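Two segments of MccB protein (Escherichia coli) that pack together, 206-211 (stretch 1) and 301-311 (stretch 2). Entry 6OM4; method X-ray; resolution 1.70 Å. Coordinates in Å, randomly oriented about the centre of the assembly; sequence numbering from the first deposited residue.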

# COMPACT_ATOMS: atom_id res chain seq x y z
N ALA A 206 0.45 0.61 17.48
CA ALA A 206 -0.51 0.12 16.53
C ALA A 206 0.15 -0.98 15.68
O ALA A 206 1.35 -1.20 15.77
CB ALA A 206 -0.99 1.26 15.65
N ASP A 207 -0.64 -1.61 14.81
CA ASP A 207 -0.10 -2.63 13.89
C ASP A 207 0.97 -2.00 12.99
O ASP A 207 1.96 -2.67 12.67
CB ASP A 207 -1.22 -3.31 13.11
CG ASP A 207 -2.08 -4.20 14.01
OD1 ASP A 207 -1.66 -5.34 14.24
OD2 ASP A 207 -3.12 -3.73 14.53
N ILE A 208 0.73 -0.74 12.56
CA ILE A 208 1.65 0.04 11.73
C ILE A 208 1.29 1.53 11.86
O ILE A 208 0.10 1.89 12.05
CB ILE A 208 1.62 -0.45 10.27
CG1 ILE A 208 2.73 0.23 9.47
CG2 ILE A 208 0.23 -0.29 9.65
CD1 ILE A 208 3.06 -0.45 8.15
N TRP A 209 2.32 2.37 11.82
CA TRP A 209 2.17 3.78 11.63
C TRP A 209 2.34 4.13 10.16
O TRP A 209 3.37 3.80 9.53
CB TRP A 209 3.24 4.54 12.42
CG TRP A 209 3.10 4.48 13.92
CD1 TRP A 209 2.22 3.79 14.68
CD2 TRP A 209 3.95 5.21 14.81
NE1 TRP A 209 2.45 4.06 16.02
CE2 TRP A 209 3.54 4.89 16.12
CE3 TRP A 209 5.01 6.10 14.62
CZ2 TRP A 209 4.15 5.48 17.24
CZ3 TRP A 209 5.62 6.67 15.71
CH2 TRP A 209 5.23 6.32 17.00
N VAL A 210 1.42 4.97 9.68
CA VAL A 210 1.58 5.62 8.43
C VAL A 210 2.18 6.99 8.74
O VAL A 210 1.51 7.83 9.33
CB VAL A 210 0.25 5.76 7.67
CG1 VAL A 210 0.43 6.62 6.42
CG2 VAL A 210 -0.35 4.39 7.34
N VAL A 211 3.39 7.22 8.26
CA VAL A 211 4.12 8.43 8.57
C VAL A 211 3.98 9.38 7.38
O VAL A 211 4.70 9.26 6.37
CB VAL A 211 5.59 8.15 8.93
CG1 VAL A 211 6.30 9.42 9.32
CG2 VAL A 211 5.69 7.11 10.03
N LEU A 301 0.07 3.69 -3.34
CA LEU A 301 0.97 2.59 -3.19
C LEU A 301 1.35 2.38 -1.71
O LEU A 301 1.58 1.22 -1.31
CB LEU A 301 2.18 2.81 -4.09
CG LEU A 301 1.85 2.67 -5.56
CD1 LEU A 301 2.96 3.22 -6.45
CD2 LEU A 301 1.54 1.20 -5.87
N CYS A 302 1.36 3.45 -0.90
CA CYS A 302 1.53 3.34 0.54
C CYS A 302 0.38 2.51 1.15
O CYS A 302 0.60 1.57 1.93
CB CYS A 302 1.60 4.75 1.14
SG CYS A 302 1.72 4.73 2.95
N ALA A 303 -0.86 2.85 0.78
CA ALA A 303 -2.03 2.13 1.31
C ALA A 303 -1.94 0.64 0.91
O ALA A 303 -2.25 -0.24 1.70
CB ALA A 303 -3.31 2.73 0.83
N ALA A 304 -1.51 0.36 -0.33
CA ALA A 304 -1.41 -1.04 -0.81
C ALA A 304 -0.48 -1.83 0.10
O ALA A 304 -0.76 -2.98 0.46
CB ALA A 304 -0.87 -1.09 -2.21
N ASP A 305 0.68 -1.24 0.40
CA ASP A 305 1.64 -1.91 1.29
C ASP A 305 1.10 -2.11 2.71
O ASP A 305 1.34 -3.16 3.26
CB ASP A 305 2.99 -1.19 1.24
CG ASP A 305 3.83 -1.64 0.04
OD1 ASP A 305 3.32 -2.45 -0.84
OD2 ASP A 305 4.98 -1.21 -0.02
N VAL A 306 0.31 -1.18 3.26
CA VAL A 306 -0.34 -1.39 4.57
C VAL A 306 -1.31 -2.59 4.53
O VAL A 306 -1.26 -3.50 5.41
CB VAL A 306 -1.07 -0.11 5.02
CG1 VAL A 306 -1.95 -0.38 6.24
CG2 VAL A 306 -0.09 1.00 5.28
N ILE A 307 -2.15 -2.64 3.50
CA ILE A 307 -3.13 -3.73 3.34
C ILE A 307 -2.38 -5.06 3.19
O ILE A 307 -2.76 -6.05 3.81
CB ILE A 307 -4.11 -3.43 2.18
CG1 ILE A 307 -5.01 -2.26 2.58
CG2 ILE A 307 -4.91 -4.65 1.80
CD1 ILE A 307 -5.77 -1.66 1.44
N LYS A 308 -1.30 -5.09 2.42
CA LYS A 308 -0.53 -6.35 2.26
C LYS A 308 0.20 -6.71 3.55
O LYS A 308 0.29 -7.87 3.87
CB LYS A 308 0.45 -6.26 1.09
CG LYS A 308 -0.27 -6.21 -0.24
CD LYS A 308 0.57 -5.85 -1.44
CE LYS A 308 -0.28 -5.98 -2.70
NZ LYS A 308 0.45 -5.54 -3.91
N PHE A 309 0.75 -5.71 4.24
CA PHE A 309 1.51 -5.99 5.46
C PHE A 309 0.57 -6.66 6.48
O PHE A 309 0.96 -7.58 7.22
CB PHE A 309 2.10 -4.68 6.01
CG PHE A 309 2.76 -4.81 7.35
CD1 PHE A 309 3.96 -5.50 7.46
CD2 PHE A 309 2.16 -4.35 8.51
CE1 PHE A 309 4.58 -5.64 8.69
CE2 PHE A 309 2.79 -4.50 9.74
CZ PHE A 309 3.99 -5.15 9.83
N ILE A 310 -0.61 -6.10 6.63
CA ILE A 310 -1.61 -6.61 7.59
C ILE A 310 -2.25 -7.89 7.07
O ILE A 310 -2.49 -8.84 7.86
CB ILE A 310 -2.69 -5.55 7.88
CG1 ILE A 310 -2.09 -4.35 8.62
CG2 ILE A 310 -3.90 -6.18 8.55
CD1 ILE A 310 -3.00 -3.17 8.65
N GLY A 311 -2.58 -7.91 5.76
CA GLY A 311 -3.40 -9.02 5.22
C GLY A 311 -2.63 -10.29 4.90
O GLY A 311 -3.24 -11.38 4.79

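The short strand that includes Trp209 to Val211 runs almost exactly antiparallel to the helix 301-311: their N-to-C directions make an angle of 175°, and the axes approach to 10.4 Å. Across this spacing, CA of Ile208 is 7.6 Å from CA of Val306 and CA of Val210 is 8.2 Å from CA of Cys302. No hydrogen bond crosses between the stretches. The contact is mainly apolar packing, burying 288 Å² in total.

Ile208 contributes the most, with 69 Å² covered by the helix. Its CA-to-CB bond points toward the helix, and with chi1 at -172° (t) and chi2 at 163° (t) the side chain reaches three helical residues. Ile208 CG2 lies 4.0 Å from CG1 of Val306 and 4.4 Å from CD1 of Ile310, while Ile208 CD1 is 4.0 Å from CD2 of Phe309. CG2 makes the closest approaches to Val306 and Ile310, and CD1 the closest to Phe309, whose ring it meets obliquely. Ile310 takes part although its CA-to-CB bond points sideways, because the end of its side chain comes nearer to Ile208.

Val306, with 46 Å² covered, joins Ile208 and Val210. Besides the approach of its CG1 to Ile208, Val306 CG2 stands 4.0 Å from CG2 of Val210, so its closest approaches are through CG1 to Ile208 and through CG2 to Val210. The CA-to-CB directions alternate: Ile208 and Val210 point toward the helix, whereas Trp209 between them points away and makes no contact. On the helix, Cys302 precedes Val306 by four residues, roughly one turn, and the backbone bond from Val306 N to Cys302 O (3.1 Å) fits this spacing. Cys302 SG, 4.2 Å from CG1 of Val210, extends the packing along the strand.

Phe309 and Val210 each have 43 Å² covered. Phe309 directs its CA-to-CB bond toward the other stretch, and chi1 at 173° (t) carries the ring to the loop residue Asp207 as well as to Ile208. The shortest approach in the interface is here, 3.6 Å from Asp207 O to Phe309 CE2. The carbonyl oxygen lies at the ring edge, near its plane, a placement that suits the slightly positive rim of an aromatic ring. The Asp207 carboxylate is engaged otherwise, its OD2 hydrogen-bonded elsewhere in the structure.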